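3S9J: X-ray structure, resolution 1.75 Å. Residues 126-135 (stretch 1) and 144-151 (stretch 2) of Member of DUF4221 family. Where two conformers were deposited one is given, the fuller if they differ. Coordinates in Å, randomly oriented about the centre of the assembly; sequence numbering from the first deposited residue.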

# COMPACT_ATOMS: atom_id res chain seq x y z
N THR A 126 -17.71 4.48 6.53
CA THR A 126 -16.87 3.39 6.04
C THR A 126 -15.43 3.92 5.90
O THR A 126 -15.24 5.04 5.41
CB THR A 126 -17.41 2.77 4.69
OG1 THR A 126 -16.53 1.74 4.26
CG2 THR A 126 -17.54 3.81 3.61
N PRO A 127 -14.42 3.15 6.37
CA PRO A 127 -13.05 3.68 6.25
C PRO A 127 -12.66 4.01 4.81
O PRO A 127 -12.88 3.21 3.91
CB PRO A 127 -12.18 2.56 6.84
CG PRO A 127 -13.09 1.93 7.88
CD PRO A 127 -14.48 1.98 7.26
N LEU A 128 -12.08 5.20 4.62
CA LEU A 128 -11.61 5.69 3.32
C LEU A 128 -10.11 5.81 3.35
O LEU A 128 -9.57 6.61 4.13
CB LEU A 128 -12.14 7.09 3.05
CG LEU A 128 -13.63 7.24 3.03
CD1 LEU A 128 -13.97 8.71 2.76
CD2 LEU A 128 -14.19 6.30 1.97
N SER A 129 -9.43 5.02 2.53
CA SER A 129 -7.99 5.11 2.49
C SER A 129 -7.42 4.62 1.19
O SER A 129 -8.02 3.79 0.49
CB SER A 129 -7.37 4.29 3.65
OG SER A 129 -5.95 4.43 3.66
N PHE A 130 -6.28 5.20 0.87
CA PHE A 130 -5.34 4.66 -0.11
C PHE A 130 -3.96 5.16 0.32
O PHE A 130 -3.84 6.14 1.09
CB PHE A 130 -5.69 5.01 -1.58
CG PHE A 130 -6.25 6.39 -1.81
CD1 PHE A 130 -5.43 7.49 -1.89
CD2 PHE A 130 -7.61 6.57 -2.06
CE1 PHE A 130 -5.97 8.76 -2.12
CE2 PHE A 130 -8.14 7.83 -2.29
CZ PHE A 130 -7.32 8.92 -2.34
N GLY A 131 -2.93 4.47 -0.11
CA GLY A 131 -1.58 4.76 0.37
C GLY A 131 -0.61 3.67 -0.00
O GLY A 131 -0.94 2.77 -0.77
N SER A 132 0.58 3.74 0.62
CA SER A 132 1.69 2.89 0.23
C SER A 132 2.24 2.11 1.42
O SER A 132 3.04 1.22 1.22
CB SER A 132 2.82 3.75 -0.39
OG SER A 132 3.07 4.89 0.45
N TYR A 133 1.82 2.43 2.64
CA TYR A 133 2.48 1.84 3.84
C TYR A 133 2.29 0.32 3.76
O TYR A 133 3.23 -0.44 4.00
CB TYR A 133 1.85 2.42 5.09
CG TYR A 133 2.69 2.33 6.34
CD1 TYR A 133 3.93 2.98 6.42
CD2 TYR A 133 2.19 1.70 7.48
CE1 TYR A 133 4.69 2.96 7.60
CE2 TYR A 133 2.96 1.68 8.67
CZ TYR A 133 4.19 2.31 8.71
OH TYR A 133 4.95 2.29 9.88
N TYR A 134 1.09 -0.10 3.34
CA TYR A 134 0.94 -1.31 2.51
C TYR A 134 0.42 -0.81 1.16
O TYR A 134 -0.36 0.13 1.09
CB TYR A 134 0.01 -2.35 3.14
CG TYR A 134 -1.41 -1.85 3.39
CD1 TYR A 134 -1.73 -1.17 4.55
CD2 TYR A 134 -2.42 -2.11 2.50
CE1 TYR A 134 -3.04 -0.70 4.80
CE2 TYR A 134 -3.72 -1.67 2.74
CZ TYR A 134 -4.03 -0.98 3.86
OH TYR A 134 -5.33 -0.56 4.02
N ASN A 135 0.83 -1.46 0.10
CA ASN A 135 0.47 -0.97 -1.21
C ASN A 135 -1.07 -1.06 -1.39
O ASN A 135 -1.65 -2.16 -1.39
CB ASN A 135 1.19 -1.72 -2.31
CG ASN A 135 1.10 -0.99 -3.65
OD1 ASN A 135 1.06 0.23 -3.68
ND2 ASN A 135 1.03 -1.75 -4.75
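Stretch 2 (144-151) CIFLRQEI

Stretch 2 runs as a β-strand from Cys-144 to Arg-148 and continues as loop or turn to Ile-151, with phi/psi values that stay extended throughout. It lies beside stretch 1 in the opposite sense: the nearest CA pairs are Pro-127 with Glu-150 at 6.8 Å and Phe-130 with Leu-147 at 7.0 Å, so the partner number falls as the first rises. Separations this wide exceed the usual spacing of paired β-strands, and no direct backbone-to-backbone hydrogen bond joins the two. The contact buries 465 Å², both sides summed.

Water fills the gap. Water 2 donates to Pro-127 O (2.7 Å) and Arg-148 O (2.8 Å) and accepts from Ser-129 N (2.9 Å). Water 3 donates to Ser-129 O (2.7 Å) and accepts from Arg-148 N (3.1 Å). Water 1 donates to Pro-127 O (2.7 Å) and Thr-126 OG1 (2.6 Å) and accepts from Glu-150 N (3.0 Å). Polar backbone atoms too far apart to pair are thus linked through solvent.

One direct hydrogen bond crosses the interface, Thr-126 OG1 to Gln-149 OE1 at 2.7 Å. The CA-to-CB bond of Gln-149 points sideways, but its m, m rotamer brings the amide nearer, and Gln-149 NE2 also donates to Arg-148 O (3.0 Å). Tyr-134 OH approaches Arg-148 NH1 to 3.2 Å at an angle too poor for a hydrogen bond; Arg-148 NH1 instead forms a salt bridge with Glu-150 OE2 (3.1 Å).

Apolar packing occupies the strand portion. Leu-147 CD2 meets the edge of the Phe-130 ring, 3.4 Å from Phe-130 CD2, while Ile-145 CD1 lies 3.8 Å from Phe-130 CE2. Leu-128 CD2 and Leu-147 CD1 are 4.3 Å apart.

A separate van der Waals contact of mixed character, Pro-127 CG to Glu-150 OE1 at 3.5 Å, lies toward the other end.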

# COMPACT_ATOMS: atom_id res chain seq x y z
N CYS A 144 -14.40 6.59 -12.27
CA CYS A 144 -14.71 6.25 -10.88
C CYS A 144 -13.44 5.82 -10.18
O CYS A 144 -12.61 5.12 -10.76
CB CYS A 144 -15.70 5.09 -10.81
SG CYS A 144 -17.29 5.46 -11.62
N ILE A 145 -13.33 6.21 -8.91
CA ILE A 145 -12.20 5.79 -8.08
C ILE A 145 -12.64 4.58 -7.25
O ILE A 145 -13.69 4.61 -6.64
CB ILE A 145 -11.70 6.91 -7.19
CG1 ILE A 145 -10.42 6.42 -6.46
CG2 ILE A 145 -12.77 7.42 -6.23
CD1 ILE A 145 -9.72 7.47 -5.71
N PHE A 146 -11.80 3.55 -7.25
CA PHE A 146 -12.04 2.28 -6.58
C PHE A 146 -11.12 2.18 -5.40
O PHE A 146 -9.91 2.43 -5.53
CB PHE A 146 -11.74 1.14 -7.51
CG PHE A 146 -12.75 0.97 -8.59
CD1 PHE A 146 -12.83 1.88 -9.65
CD2 PHE A 146 -13.60 -0.14 -8.58
CE1 PHE A 146 -13.76 1.70 -10.66
CE2 PHE A 146 -14.54 -0.30 -9.61
CZ PHE A 146 -14.61 0.60 -10.63
N LEU A 147 -11.69 1.79 -4.27
CA LEU A 147 -11.05 1.79 -2.94
C LEU A 147 -11.34 0.47 -2.22
O LEU A 147 -12.45 -0.04 -2.34
CB LEU A 147 -11.67 2.87 -2.03
CG LEU A 147 -11.41 4.38 -2.21
CD1 LEU A 147 -11.22 5.02 -0.86
CD2 LEU A 147 -10.23 4.66 -3.07
N ARG A 148 -10.42 0.01 -1.38
CA ARG A 148 -10.69 -1.10 -0.49
C ARG A 148 -11.81 -0.76 0.46
O ARG A 148 -11.95 0.39 0.91
CB ARG A 148 -9.42 -1.44 0.31
CG ARG A 148 -9.58 -2.35 1.48
CD ARG A 148 -8.21 -2.77 2.02
NE ARG A 148 -8.34 -3.45 3.30
CZ ARG A 148 -8.38 -2.87 4.50
NH1 ARG A 148 -8.32 -1.54 4.63
NH2 ARG A 148 -8.52 -3.64 5.58
N GLN A 149 -12.58 -1.77 0.83
CA GLN A 149 -13.58 -1.64 1.86
C GLN A 149 -13.34 -2.66 2.99
O GLN A 149 -12.92 -3.79 2.74
CB GLN A 149 -14.97 -1.80 1.26
CG GLN A 149 -15.33 -0.61 0.38
CD GLN A 149 -15.62 0.63 1.19
OE1 GLN A 149 -16.70 0.77 1.77
NE2 GLN A 149 -14.67 1.53 1.23
N GLU A 150 -13.59 -2.20 4.22
CA GLU A 150 -13.42 -3.05 5.41
C GLU A 150 -14.78 -3.69 5.78
O GLU A 150 -15.80 -3.44 5.13
CB GLU A 150 -12.80 -2.22 6.56
CG GLU A 150 -11.32 -1.78 6.28
CD GLU A 150 -10.66 -1.07 7.47
OE1 GLU A 150 -11.31 -1.00 8.53
OE2 GLU A 150 -9.50 -0.57 7.35
N ILE A 151 -14.78 -4.57 6.79
CA ILE A 151 -16.01 -5.24 7.22
C ILE A 151 -17.05 -4.27 7.85
O ILE A 151 -16.69 -3.28 8.45
CB ILE A 151 -15.71 -6.41 8.18
CG1 ILE A 151 -15.01 -5.90 9.44
CG2 ILE A 151 -14.86 -7.45 7.45
CD1 ILE A 151 -14.78 -6.95 10.52
O HOH W 1 -14.07 0.79 4.27
O HOH W 2 -10.91 2.60 2.19
O HOH W 3 -7.72 1.37 -0.74